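Local coordinates for protein Pcdhgb2 (PDB 5SZR) that probably mediates calcium-dependent cell adhesion and may help establish specific neuronal connections, through an extracellular region of which cadherin domains 3 to 6 are present here, at residues 21-27 against 61-67; 76-82 against 94-100; 173-177 against 241-245; 209-213 against 299-305. The contacts are given in a common frame with arbitrary orientation. Numbering follows the deposited sequence.

Contact 1. Residues 21-27 against 61-67; sequences GFSVLQV and TGEITTK. With MAN (alpha-D-mannopyranose), chain S.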
loop_
_atom_site.group_PDB
_atom_site.type_symbol
_atom_site.label_atom_id
_atom_site.label_comp_id
_atom_site.label_asym_id
_atom_site.label_seq_id
_atom_site.Cartn_x
_atom_site.Cartn_y
_atom_site.Cartn_z
ATOM N N GLY A 21 -1.478 49.979 -44.087
ATOM C CA GLY A 21 -2.076 51.251 -44.428
ATOM C C GLY A 21 -1.823 52.354 -43.429
ATOM O O GLY A 21 -2.381 53.445 -43.584
ATOM N N PHE A 22 -1.006 52.104 -42.411
ATOM C CA PHE A 22 -0.696 53.127 -41.423
ATOM C C PHE A 22 0.083 54.267 -42.069
ATOM O O PHE A 22 0.912 54.050 -42.956
ATOM C CB PHE A 22 0.108 52.518 -40.272
ATOM C CG PHE A 22 0.257 53.424 -39.083
ATOM C CD1 PHE A 22 -0.799 53.613 -38.205
ATOM C CD2 PHE A 22 1.454 54.073 -38.834
ATOM C CE1 PHE A 22 -0.666 54.441 -37.107
ATOM C CE2 PHE A 22 1.593 54.903 -37.737
ATOM C CZ PHE A 22 0.531 55.087 -36.874
ATOM N N SER A 23 -0.191 55.488 -41.618
ATOM C CA SER A 23 0.464 56.673 -42.159
ATOM C C SER A 23 1.864 56.801 -41.569
ATOM O O SER A 23 2.019 56.980 -40.357
ATOM C CB SER A 23 -0.372 57.916 -41.857
ATOM O OG SER A 23 0.277 59.096 -42.293
ATOM N N VAL A 24 2.884 56.711 -42.423
ATOM C CA VAL A 24 4.271 56.773 -41.970
ATOM C C VAL A 24 4.769 58.210 -42.007
ATOM O O VAL A 24 5.171 58.766 -40.978
ATOM C CB VAL A 24 5.184 55.871 -42.819
ATOM C CG1 VAL A 24 6.645 56.171 -42.518
ATOM C CG2 VAL A 24 4.871 54.402 -42.565
ATOM N N LEU A 25 4.754 58.811 -43.196
ATOM C CA LEU A 25 5.263 60.156 -43.420
ATOM C C LEU A 25 4.948 60.555 -44.851
ATOM O O LEU A 25 4.890 59.705 -45.744
ATOM C CB LEU A 25 6.776 60.242 -43.173
ATOM C CG LEU A 25 7.398 61.640 -43.263
ATOM C CD1 LEU A 25 6.956 62.495 -42.085
ATOM C CD2 LEU A 25 8.918 61.579 -43.351
ATOM N N GLN A 26 4.734 61.850 -45.057
ATOM C CA GLN A 26 4.658 62.428 -46.389
ATOM C C GLN A 26 5.846 63.356 -46.578
ATOM O O GLN A 26 6.099 64.228 -45.738
ATOM C CB GLN A 26 3.348 63.192 -46.598
ATOM C CG GLN A 26 3.244 63.822 -47.976
ATOM C CD GLN A 26 1.950 64.584 -48.181
ATOM O OE1 GLN A 26 1.134 64.708 -47.267
ATOM N NE2 GLN A 26 1.756 65.098 -49.391
ATOM N N VAL A 27 6.586 63.155 -47.664
ATOM C CA VAL A 27 7.686 64.033 -48.043
ATOM C C VAL A 27 7.295 64.768 -49.318
ATOM O O VAL A 27 6.697 64.181 -50.227
ATOM C CB VAL A 27 9.000 63.251 -48.230
ATOM C CG1 VAL A 27 9.551 62.819 -46.882
ATOM C CG2 VAL A 27 8.779 62.039 -49.126
ATOM N N THR A 61 1.746 62.005 -54.738
ATOM C CA THR A 61 1.575 62.714 -53.475
ATOM C C THR A 61 2.831 62.712 -52.617
ATOM O O THR A 61 3.075 63.679 -51.887
ATOM C CB THR A 61 0.428 62.099 -52.667
ATOM O OG1 THR A 61 -0.650 61.753 -53.546
ATOM C CG2 THR A 61 -0.080 63.090 -51.635
ATOM N N GLY A 62 3.633 61.653 -52.681
ATOM C CA GLY A 62 4.757 61.526 -51.780
ATOM C C GLY A 62 4.400 61.048 -50.391
ATOM O O GLY A 62 5.267 61.059 -49.509
ATOM N N GLU A 63 3.149 60.652 -50.165
ATOM C CA GLU A 63 2.777 60.015 -48.909
ATOM C C GLU A 63 3.332 58.598 -48.859
ATOM O O GLU A 63 3.356 57.884 -49.868
ATOM C CB GLU A 63 1.258 59.982 -48.746
ATOM C CG GLU A 63 0.599 61.343 -48.625
ATOM C CD GLU A 63 -0.889 61.243 -48.340
ATOM O OE1 GLU A 63 -1.254 60.647 -47.303
ATOM O OE2 GLU A 63 -1.691 61.745 -49.156
ATOM N N ILE A 64 3.781 58.191 -47.677
ATOM C CA ILE A 64 4.357 56.870 -47.459
ATOM C C ILE A 64 3.518 56.155 -46.414
ATOM O O ILE A 64 3.333 56.665 -45.301
ATOM C CB ILE A 64 5.824 56.948 -47.016
ATOM C CG1 ILE A 64 6.657 57.661 -48.077
ATOM C CG2 ILE A 64 6.371 55.555 -46.738
ATOM C CD1 ILE A 64 8.086 57.825 -47.682
ATOM N N THR A 65 3.014 54.978 -46.766
ATOM C CA THR A 65 2.239 54.153 -45.856
ATOM C C THR A 65 2.765 52.728 -45.903
ATOM O O THR A 65 3.349 52.293 -46.899
ATOM C CB THR A 65 0.745 54.161 -46.206
ATOM O OG1 THR A 65 0.572 53.729 -47.561
ATOM C CG2 THR A 65 0.159 55.555 -46.034
ATOM N N THR A 66 2.556 52.002 -44.808
ATOM C CA THR A 66 2.824 50.573 -44.823
ATOM C C THR A 66 1.762 49.869 -45.656
ATOM O O THR A 66 0.616 50.316 -45.743
ATOM C CB THR A 66 2.843 50.003 -43.401
ATOM O OG1 THR A 66 1.527 50.071 -42.830
ATOM C CG2 THR A 66 3.816 50.782 -42.522
ATOM N N LYS A 67 2.156 48.766 -46.293
ATOM C CA LYS A 67 1.213 47.942 -47.036
ATOM C C LYS A 67 1.237 46.489 -46.580
ATOM O O LYS A 67 0.572 45.645 -47.191
ATOM C CB LYS A 67 1.477 48.036 -48.542
ATOM C CG LYS A 67 2.808 47.473 -49.003
ATOM C CD LYS A 67 2.964 47.633 -50.510
ATOM C CE LYS A 67 4.165 46.865 -51.030
ATOM N NZ LYS A 67 4.441 47.139 -52.468
HETATM C C1 MAN S . -0.590 60.218 -42.041
HETATM C C2 MAN S . 0.133 61.033 -43.128
HETATM C C3 MAN S . 1.592 61.304 -42.709
HETATM C C4 MAN S . 1.672 61.879 -41.280
HETATM C C5 MAN S . 0.950 60.931 -40.310
HETATM C C6 MAN S . 0.924 61.446 -38.883
HETATM O O2 MAN S . -0.477 62.317 -43.304
HETATM O O3 MAN S . 2.269 62.158 -43.630
HETATM O O4 MAN S . 3.029 62.015 -40.882
HETATM O O5 MAN S . -0.425 60.760 -40.744
HETATM O O6 MAN S . 2.251 61.814 -38.523
#

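Contact 2. Residues 76-82 against 94-100; sequences KSYTLNV and CSIQVKI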
loop_
_atom_site.group_PDB
_atom_site.type_symbol
_atom_site.label_atom_id
_atom_site.label_comp_id
_atom_site.label_asym_id
_atom_site.label_seq_id
_atom_site.Cartn_x
_atom_site.Cartn_y
_atom_site.Cartn_z
ATOM N N LYS A 76 14.381 45.479 -37.437
ATOM C CA LYS A 76 14.296 46.559 -36.464
ATOM C C LYS A 76 14.304 47.948 -37.094
ATOM O O LYS A 76 13.981 48.921 -36.403
ATOM C CB LYS A 76 15.446 46.456 -35.458
ATOM C CG LYS A 76 15.443 45.176 -34.653
ATOM C CD LYS A 76 16.604 45.143 -33.676
ATOM C CE LYS A 76 16.765 43.773 -33.062
ATOM N NZ LYS A 76 18.082 43.642 -32.380
ATOM N N SER A 77 14.658 48.072 -38.372
ATOM C CA SER A 77 14.751 49.392 -38.984
ATOM C C SER A 77 14.685 49.265 -40.499
ATOM O O SER A 77 15.015 48.224 -41.072
ATOM C CB SER A 77 16.037 50.117 -38.568
ATOM O OG SER A 77 17.184 49.423 -39.025
ATOM N N TYR A 78 14.254 50.351 -41.138
ATOM C CA TYR A 78 14.185 50.447 -42.589
ATOM C C TYR A 78 14.776 51.772 -43.045
ATOM O O TYR A 78 14.551 52.815 -42.420
ATOM C CB TYR A 78 12.743 50.335 -43.100
ATOM C CG TYR A 78 12.060 49.020 -42.794
ATOM C CD1 TYR A 78 12.182 47.937 -43.652
ATOM C CD2 TYR A 78 11.273 48.873 -41.659
ATOM C CE1 TYR A 78 11.549 46.729 -43.374
ATOM C CE2 TYR A 78 10.637 47.682 -41.376
ATOM C CZ TYR A 78 10.780 46.612 -42.235
ATOM O OH TYR A 78 10.146 45.427 -41.959
ATOM N N THR A 79 15.522 51.725 -44.147
ATOM C CA THR A 79 16.113 52.903 -44.768
ATOM C C THR A 79 15.403 53.158 -46.091
ATOM O O THR A 79 15.451 52.319 -46.999
ATOM C CB THR A 79 17.615 52.716 -44.985
ATOM O OG1 THR A 79 18.296 52.804 -43.728
ATOM C CG2 THR A 79 18.159 53.785 -45.917
ATOM N N LEU A 80 14.747 54.308 -46.196
ATOM C CA LEU A 80 13.960 54.672 -47.366
ATOM C C LEU A 80 14.611 55.868 -48.050
ATOM O O LEU A 80 14.748 56.937 -47.444
ATOM C CB LEU A 80 12.515 54.994 -46.979
ATOM C CG LEU A 80 11.534 53.840 -46.741
ATOM C CD1 LEU A 80 11.900 53.023 -45.509
ATOM C CD2 LEU A 80 10.104 54.366 -46.632
ATOM N N ASN A 81 15.017 55.686 -49.301
ATOM C CA ASN A 81 15.536 56.768 -50.126
ATOM C C ASN A 81 14.486 57.104 -51.174
ATOM O O ASN A 81 14.047 56.221 -51.918
ATOM C CB ASN A 81 16.857 56.374 -50.784
ATOM C CG ASN A 81 17.888 55.902 -49.781
ATOM O OD1 ASN A 81 18.132 56.555 -48.766
ATOM N ND2 ASN A 81 18.497 54.754 -50.057
ATOM N N VAL A 82 14.080 58.370 -51.222
ATOM C CA VAL A 82 13.049 58.837 -52.141
ATOM C C VAL A 82 13.675 59.812 -53.127
ATOM O O VAL A 82 14.470 60.680 -52.746
ATOM C CB VAL A 82 11.871 59.489 -51.391
ATOM C CG1 VAL A 82 10.881 60.096 -52.370
ATOM C CG2 VAL A 82 11.174 58.459 -50.510
ATOM N N CYS A 94 15.977 62.470 -50.801
ATOM C CA CYS A 94 15.983 62.545 -49.349
ATOM C C CYS A 94 15.851 61.134 -48.796
ATOM O O CYS A 94 15.422 60.211 -49.496
ATOM C CB CYS A 94 14.861 63.439 -48.815
ATOM S SG CYS A 94 13.236 62.661 -48.808
ATOM N N SER A 95 16.227 60.970 -47.531
ATOM C CA SER A 95 16.188 59.672 -46.874
ATOM C C SER A 95 15.297 59.725 -45.642
ATOM O O SER A 95 15.183 60.761 -44.977
ATOM C CB SER A 95 17.591 59.196 -46.477
ATOM O OG SER A 95 18.317 58.761 -47.612
ATOM N N ILE A 96 14.661 58.595 -45.349
ATOM C CA ILE A 96 13.751 58.459 -44.219
ATOM C C ILE A 96 14.147 57.195 -43.472
ATOM O O ILE A 96 13.950 56.084 -43.978
ATOM C CB ILE A 96 12.287 58.394 -44.662
ATOM C CG1 ILE A 96 11.921 59.666 -45.424
ATOM C CG2 ILE A 96 11.373 58.200 -43.459
ATOM C CD1 ILE A 96 10.815 59.473 -46.404
ATOM N N GLN A 97 14.706 57.359 -42.279
ATOM C CA GLN A 97 15.150 56.233 -41.466
ATOM C C GLN A 97 14.019 55.847 -40.523
ATOM O O GLN A 97 13.669 56.609 -39.614
ATOM C CB GLN A 97 16.422 56.591 -40.707
ATOM C CG GLN A 97 17.603 56.791 -41.627
ATOM C CD GLN A 97 18.876 57.103 -40.887
ATOM O OE1 GLN A 97 19.298 56.350 -40.007
ATOM N NE2 GLN A 97 19.501 58.218 -41.238
ATOM N N VAL A 98 13.441 54.671 -40.752
ATOM C CA VAL A 98 12.268 54.206 -40.022
ATOM C C VAL A 98 12.732 53.258 -38.930
ATOM O O VAL A 98 13.298 52.193 -39.212
ATOM C CB VAL A 98 11.260 53.522 -40.957
ATOM C CG1 VAL A 98 10.082 52.988 -40.160
ATOM C CG2 VAL A 98 10.787 54.495 -42.029
ATOM N N LYS A 99 12.494 53.646 -37.682
ATOM C CA LYS A 99 12.845 52.839 -36.523
ATOM C C LYS A 99 11.613 52.070 -36.065
ATOM O O LYS A 99 10.515 52.632 -35.990
ATOM C CB LYS A 99 13.385 53.726 -35.402
ATOM C CG LYS A 99 13.580 53.018 -34.083
ATOM C CD LYS A 99 14.132 53.972 -33.035
ATOM C CE LYS A 99 14.234 53.290 -31.678
ATOM N NZ LYS A 99 14.764 54.199 -30.625
ATOM N N ILE A 100 11.787 50.782 -35.786
ATOM C CA ILE A 100 10.697 49.927 -35.336
ATOM C C ILE A 100 10.817 49.748 -33.832
ATOM O O ILE A 100 11.925 49.611 -33.295
ATOM C CB ILE A 100 10.713 48.572 -36.067
ATOM C CG1 ILE A 100 10.745 48.789 -37.580
ATOM C CG2 ILE A 100 9.502 47.727 -35.675
ATOM C CD1 ILE A 100 9.599 49.631 -38.105
#

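Contact 3. Residues 173-177 against 241-245; sequences LDREA and DPDLG. With CA (calcium ion), chain O; CA (calcium ion), chain N; CA (calcium ion), chain M.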
loop_
_atom_site.group_PDB
_atom_site.type_symbol
_atom_site.label_atom_id
_atom_site.label_comp_id
_atom_site.label_asym_id
_atom_site.label_seq_id
_atom_site.Cartn_x
_atom_site.Cartn_y
_atom_site.Cartn_z
ATOM N N LEU A 173 10.379 11.835 -0.204
ATOM C CA LEU A 173 9.298 11.251 -0.978
ATOM C C LEU A 173 8.828 9.948 -0.339
ATOM O O LEU A 173 9.472 9.392 0.555
ATOM C CB LEU A 173 9.750 11.025 -2.417
ATOM C CG LEU A 173 10.198 12.318 -3.120
ATOM C CD1 LEU A 173 11.064 12.018 -4.331
ATOM C CD2 LEU A 173 8.993 13.155 -3.517
ATOM N N ASP A 174 7.675 9.464 -0.804
ATOM C CA ASP A 174 7.114 8.218 -0.283
ATOM C C ASP A 174 6.132 7.689 -1.326
ATOM O O ASP A 174 5.024 8.218 -1.456
ATOM C CB ASP A 174 6.439 8.434 1.063
ATOM C CG ASP A 174 5.844 7.153 1.632
ATOM O OD1 ASP A 174 6.172 6.060 1.128
ATOM O OD2 ASP A 174 5.049 7.241 2.590
ATOM N N ARG A 175 6.544 6.641 -2.046
ATOM C CA ARG A 175 5.687 6.064 -3.077
ATOM C C ARG A 175 4.384 5.549 -2.485
ATOM O O ARG A 175 3.321 5.663 -3.108
ATOM C CB ARG A 175 6.415 4.934 -3.804
ATOM C CG ARG A 175 5.679 4.441 -5.037
ATOM C CD ARG A 175 6.091 3.036 -5.411
ATOM N NE ARG A 175 5.613 2.057 -4.437
ATOM C CZ ARG A 175 4.401 1.511 -4.465
ATOM N NH1 ARG A 175 3.545 1.849 -5.417
ATOM N NH2 ARG A 175 4.044 0.625 -3.544
ATOM N N GLU A 176 4.446 4.977 -1.280
ATOM C CA GLU A 176 3.251 4.414 -0.664
ATOM C C GLU A 176 2.204 5.479 -0.351
ATOM O O GLU A 176 1.021 5.145 -0.216
ATOM C CB GLU A 176 3.635 3.637 0.598
ATOM C CG GLU A 176 4.197 2.236 0.326
ATOM C CD GLU A 176 5.609 2.248 -0.242
ATOM O OE1 GLU A 176 6.441 3.049 0.236
ATOM O OE2 GLU A 176 5.892 1.454 -1.167
ATOM N N ALA A 177 2.599 6.749 -0.252
ATOM C CA ALA A 177 1.662 7.844 -0.019
ATOM C C ALA A 177 1.269 8.561 -1.306
ATOM O O ALA A 177 0.076 8.766 -1.557
ATOM C CB ALA A 177 2.255 8.843 0.982
ATOM N N ASP A 241 2.323 -6.256 2.947
ATOM C CA ASP A 241 3.521 -5.498 2.611
ATOM C C ASP A 241 3.199 -4.550 1.461
ATOM O O ASP A 241 2.965 -5.003 0.333
ATOM C CB ASP A 241 4.659 -6.456 2.244
ATOM C CG ASP A 241 6.017 -5.767 2.166
ATOM O OD1 ASP A 241 6.139 -4.735 1.481
ATOM O OD2 ASP A 241 6.973 -6.274 2.788
ATOM N N PRO A 242 3.178 -3.232 1.695
ATOM C CA PRO A 242 2.714 -2.305 0.652
ATOM C C PRO A 242 3.706 -2.083 -0.477
ATOM O O PRO A 242 3.341 -1.438 -1.470
ATOM C CB PRO A 242 2.478 -1.005 1.429
ATOM C CG PRO A 242 3.484 -1.052 2.516
ATOM C CD PRO A 242 3.589 -2.519 2.917
ATOM N N ASP A 243 4.931 -2.587 -0.366
ATOM C CA ASP A 243 5.927 -2.389 -1.409
ATOM C C ASP A 243 5.543 -3.168 -2.670
ATOM O O ASP A 243 4.606 -3.973 -2.679
ATOM C CB ASP A 243 7.309 -2.797 -0.900
ATOM C CG ASP A 243 7.758 -1.972 0.300
ATOM O OD1 ASP A 243 7.333 -0.801 0.419
ATOM O OD2 ASP A 243 8.533 -2.490 1.128
ATOM N N LEU A 244 6.278 -2.914 -3.751
ATOM C CA LEU A 244 5.929 -3.430 -5.068
ATOM C C LEU A 244 6.779 -4.634 -5.458
ATOM O O LEU A 244 7.957 -4.733 -5.100
ATOM C CB LEU A 244 6.086 -2.348 -6.139
ATOM C CG LEU A 244 4.966 -1.325 -6.311
ATOM C CD1 LEU A 244 5.288 -0.411 -7.491
ATOM C CD2 LEU A 244 3.622 -2.008 -6.504
ATOM N N GLY A 245 6.160 -5.544 -6.213
ATOM C CA GLY A 245 6.883 -6.657 -6.809
ATOM C C GLY A 245 7.630 -7.481 -5.781
ATOM O O GLY A 245 7.070 -7.908 -4.765
HETATM CA CA CA O . 8.733 -4.822 1.744
HETATM CA CA CA N . 8.285 1.156 -0.826
HETATM CA CA CA M . 7.953 4.541 1.162
HETATM O O HOH W 1 8.851 6.510 2.184
HETATM O O HOH W 2 6.999 3.821 3.370
#

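Contact 4. Residues 209-213 against 299-305; sequences NDNAP and DHGSPTL. With CA (calcium ion), chain O; CA (calcium ion), chain N; CA (calcium ion), chain M.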
loop_
_atom_site.group_PDB
_atom_site.type_symbol
_atom_site.label_atom_id
_atom_site.label_comp_id
_atom_site.label_asym_id
_atom_site.label_seq_id
_atom_site.Cartn_x
_atom_site.Cartn_y
_atom_site.Cartn_z
ATOM N N ASN A 209 12.391 -0.948 -1.151
ATOM C CA ASN A 209 11.957 -1.869 -0.101
ATOM C C ASN A 209 12.171 -1.198 1.252
ATOM O O ASN A 209 13.152 -1.440 1.960
ATOM C CB ASN A 209 12.703 -3.194 -0.188
ATOM C CG ASN A 209 12.139 -4.238 0.764
ATOM O OD1 ASN A 209 10.970 -4.178 1.141
ATOM N ND2 ASN A 209 12.971 -5.198 1.158
ATOM N N ASP A 210 11.220 -0.339 1.626
ATOM C CA ASP A 210 11.287 0.358 2.906
ATOM C C ASP A 210 10.124 0.000 3.827
ATOM O O ASP A 210 9.870 0.716 4.799
ATOM C CB ASP A 210 11.356 1.872 2.690
ATOM C CG ASP A 210 10.236 2.396 1.799
ATOM O OD1 ASP A 210 9.620 1.591 1.065
ATOM O OD2 ASP A 210 9.977 3.620 1.831
ATOM N N ASN A 211 9.421 -1.101 3.558
ATOM C CA ASN A 211 8.305 -1.537 4.392
ATOM C C ASN A 211 8.487 -3.001 4.755
ATOM O O ASN A 211 8.583 -3.857 3.870
ATOM C CB ASN A 211 6.964 -1.329 3.685
ATOM C CG ASN A 211 6.575 0.132 3.596
ATOM O OD1 ASN A 211 6.019 0.696 4.540
ATOM N ND2 ASN A 211 6.865 0.754 2.457
ATOM N N ALA A 212 8.532 -3.283 6.047
ATOM C CA ALA A 212 8.608 -4.660 6.510
ATOM C C ALA A 212 7.218 -5.294 6.494
ATOM O O ALA A 212 6.221 -4.612 6.746
ATOM C CB ALA A 212 9.193 -4.720 7.921
ATOM N N PRO A 213 7.117 -6.583 6.179
ATOM C CA PRO A 213 5.822 -7.261 6.292
ATOM C C PRO A 213 5.265 -7.144 7.702
ATOM O O PRO A 213 6.008 -7.061 8.682
ATOM C CB PRO A 213 6.141 -8.717 5.929
ATOM C CG PRO A 213 7.639 -8.822 5.961
ATOM C CD PRO A 213 8.160 -7.466 5.637
ATOM N N ASP A 299 10.066 -10.516 3.238
ATOM C CA ASP A 299 9.884 -10.097 1.855
ATOM C C ASP A 299 11.115 -10.479 1.031
ATOM O O ASP A 299 12.129 -10.939 1.561
ATOM C CB ASP A 299 9.568 -8.595 1.752
ATOM C CG ASP A 299 10.731 -7.683 2.160
ATOM O OD1 ASP A 299 11.915 -8.030 1.965
ATOM O OD2 ASP A 299 10.446 -6.583 2.669
ATOM N N HIS A 300 11.012 -10.290 -0.283
ATOM C CA HIS A 300 12.077 -10.646 -1.211
ATOM C C HIS A 300 12.749 -9.410 -1.807
ATOM O O HIS A 300 13.034 -9.358 -3.006
ATOM C CB HIS A 300 11.545 -11.558 -2.313
ATOM C CG HIS A 300 11.179 -12.930 -1.839
ATOM N ND1 HIS A 300 12.124 -13.875 -1.498
ATOM C CD2 HIS A 300 9.973 -13.513 -1.641
ATOM C CE1 HIS A 300 11.515 -14.982 -1.114
ATOM N NE2 HIS A 300 10.211 -14.790 -1.193
ATOM N N GLY A 301 13.013 -8.406 -0.968
ATOM C CA GLY A 301 13.726 -7.221 -1.384
ATOM C C GLY A 301 15.203 -7.277 -1.016
ATOM O O GLY A 301 15.688 -8.208 -0.382
ATOM N N SER A 302 15.922 -6.243 -1.444
ATOM C CA SER A 302 17.343 -6.125 -1.132
ATOM C C SER A 302 17.634 -4.795 -0.438
ATOM O O SER A 302 17.601 -3.739 -1.074
ATOM C CB SER A 302 18.190 -6.257 -2.399
ATOM O OG SER A 302 17.942 -7.487 -3.057
ATOM N N PRO A 303 17.915 -4.843 0.875
ATOM C CA PRO A 303 17.918 -6.077 1.668
ATOM C C PRO A 303 16.507 -6.495 2.080
ATOM O O PRO A 303 15.571 -5.712 1.918
ATOM C CB PRO A 303 18.761 -5.701 2.885
ATOM C CG PRO A 303 18.497 -4.247 3.067
ATOM C CD PRO A 303 18.293 -3.672 1.685
ATOM N N THR A 304 16.362 -7.713 2.593
ATOM C CA THR A 304 15.054 -8.215 2.981
ATOM C C THR A 304 14.593 -7.589 4.289
ATOM O O THR A 304 15.398 -7.196 5.138
ATOM C CB THR A 304 15.072 -9.736 3.141
ATOM O OG1 THR A 304 16.004 -10.090 4.170
ATOM C CG2 THR A 304 15.471 -10.414 1.840
ATOM N N LEU A 305 13.278 -7.512 4.446
ATOM C CA LEU A 305 12.647 -7.096 5.685
ATOM C C LEU A 305 11.737 -8.212 6.178
ATOM O O LEU A 305 11.257 -9.038 5.392
ATOM C CB LEU A 305 11.863 -5.796 5.488
ATOM C CG LEU A 305 12.771 -4.605 5.172
ATOM C CD1 LEU A 305 11.956 -3.406 4.735
ATOM C CD2 LEU A 305 13.620 -4.266 6.387
HETATM CA CA CA O . 8.733 -4.822 1.744
HETATM CA CA CA N . 8.285 1.156 -0.826
HETATM CA CA CA M . 7.953 4.541 1.162
HETATM O O HOH W 2 6.999 3.821 3.370
HETATM O O HOH W 1 8.851 6.510 2.184
#

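Contact 1. Residues 21-27 against 61-67
A classic beta bulge interrupts the antiparallel pairing: Val24 and Leu25 both face Ile64, whose carbonyl O accepts from Val24 N at 2.9 Å and, weakly, from Leu25 N at 3.3 Å; Ile64 N in turn gives to Leu25 O (2.7 Å). The extra residue shifts the register by one, and Val24, with the near-helical backbone angles usual at the first position of a classic bulge, turns its side chain toward the partner strand (Val24 CB to Ile64 CG2 4.1 Å). Beyond the bulge regular bonding resumes with Val27 N to Gly62 O (3.1 Å). Toward the other end Thr66 N reaches Phe22 O (3.2 Å), but the pairing there is irregular: Gly21 N takes Thr66 O (2.7 Å), and Phe22 N bonds to the side-chain Thr66 OG1 (3.3 Å). Strands 23-26 and 63-66 belong to one of the two sheets of a cadherin domain, a Greek-key beta sandwich, with strand 55-57 beyond 63-66. Leu25, Val27 and Ile64 face the core and touch Ile96 of the opposite sheet. The outward face of Ser23, Gln26, Glu63 and Thr65 carries an O-linked mannose, joined from Ser23 OG to MAN C1 (1.4 Å), whose O3 comes within 2.9 Å of Gln26 N. The extended Gln26 side chain lets Gln26 NE2 donate to Thr61 O (3.2 Å). A CB on Gly62, which has a positive phi, would collide with Val27 O.

Contact 2. Residues 76-82 against 94-100
Regular antiparallel pairing satisfies backbone donors and acceptors two at a time. Tyr78 N gives to Val98 O (2.8 Å) and Val98 N to Tyr78 O (2.7 Å); Leu80 N and Ile96 O (3.0 Å) are matched by Ile96 N and Leu80 O (2.7 Å), and Val82 N and Cys94 O (2.9 Å) by Cys94 N and Val82 O (3.0 Å). Ile100 N adds a bond to Lys76 O at 2.9 Å. Between these pairs, the peptide groups of Ser95 and Gln97 turn to residues 8-12, at and just before strand 9-15, and that of Asn81 to His45, so each strand is bonded along both edges. On the face of Ser77, Thr79, Asn81, Ser95, Gln97 and Lys99, one side-chain bond spans the strands: Ser95 OG donates to Asn81 OD1 at a very short 2.5 Å, while Asn81 ND2 bonds weakly to the carbonyls of His45 and Asn46. The other face is largely apolar. Ile100 CD1 lies at the edge of the Tyr78 ring, 3.9 Å from Tyr78 CE2; Leu80 and Ile96 pack on Ile64 of the facing sheet. Such a beta hairpin, central in its sheet and apolar on one face, is the F-G pair of a cadherin-type Greek-key sandwich.

Contact 3. Residues 173-177 against 241-245
Metal coordination joins these two loops, with no direct hydrogen bond between them. One calcium ion (chain N) is shared by Glu176 (OE2 2.4 Å, OE1 2.9 Å) and Asp243 OD1 (2.5 Å), adjacent ligands whose oxygens, Glu176 OE2 and Asp243 OD1, are 3.1 Å apart. Glu176 OE1 also binds a second ion (chain M, 2.3 Å), together with Asp174 OD1 (2.3 Å) and two waters. Asp243 OD2 (2.4 Å) and both oxygens of Asp241 hold a third (chain O). This is the three-calcium linker between successive cadherin domains: 173-177 carries the Asp-Arg-Glu motif of one domain, 241-245 the Asp-Pro-Asp motif of the next. Hydrogen bonds stay within each loop, and 173-177 adds a salt bridge, Arg175 NH2 to Glu176 OE2 (3.1 Å); Asp241 OD1 accepts from Asp243 N (3.1 Å) in an Asx turn. Van der Waals packing completes the contact: Leu244 CG sits over one guanidinium face, 3.4 Å from Arg175 CZ, and Glu176 CG lies 3.8 Å from Pro242 CB.

Contact 4. Residues 209-213 against 299-305
Asn209 opens the segment and does two jobs with one amide. Residues 209-213 hold the Asn-Asp-Asn-Ala-Pro linker motif of cadherins, and 299-305 is a loop of the second domain, so the contact fastens the linker to the domain it leads into. Asn209 OD1 binds a calcium ion (chain O) at 2.4 Å, while Asn209 ND2 donates to Asp299 OD1 (3.1 Å) and, weakly, to Pro303 O (2.8 Å). Gly301 packs beneath this amide, its CA 3.3 Å from Asn209 ND2, where a CB would clash. Next, Asp210 points away from the loop and links the other two ions, with OD1 2.4 Å from the calcium of chain N and OD2 2.3 Å from that of chain M. Asn211 returns to the first ion through its carbonyl O (2.3 Å), and Asp299 OD2 binds the same calcium at 2.6 Å; Asp241, Asp243 and Asn247 complete the site. Beyond the ions the contact turns apolar: Ala212 CB meets Leu305 CB at 3.8 Å, and Pro213 CD lies 4.1 Å from that same Leu305 CB. Asp299 itself is held by an Asx turn, its OD1 accepting from Gly301 N at 3.2 Å and also from Leu305 N at 2.9 Å.

From the N terminus, contact 1 closes a 33-residue connection within the first domain of the construct, and contact 2 follows in series as a hairpin with 11 residues between its segments. They lie on facing sheets and meet in the sandwich core, where Ile64 CD1 is 3.4 Å from Ile96 CD1. Contacts 3 and 4 come much later, their centres about 70 to 80 Å from that of contact 1. Here the segments alternate along the chain, 173-177, 209-213, 241-245 and 299-305, so the two contacts cross. Both touch the same three calcium ions, tying two consecutive domains and their linker together; Asp243 OD1 and Asn211 ND2, 2.6 Å apart, probably share a hydrogen bond.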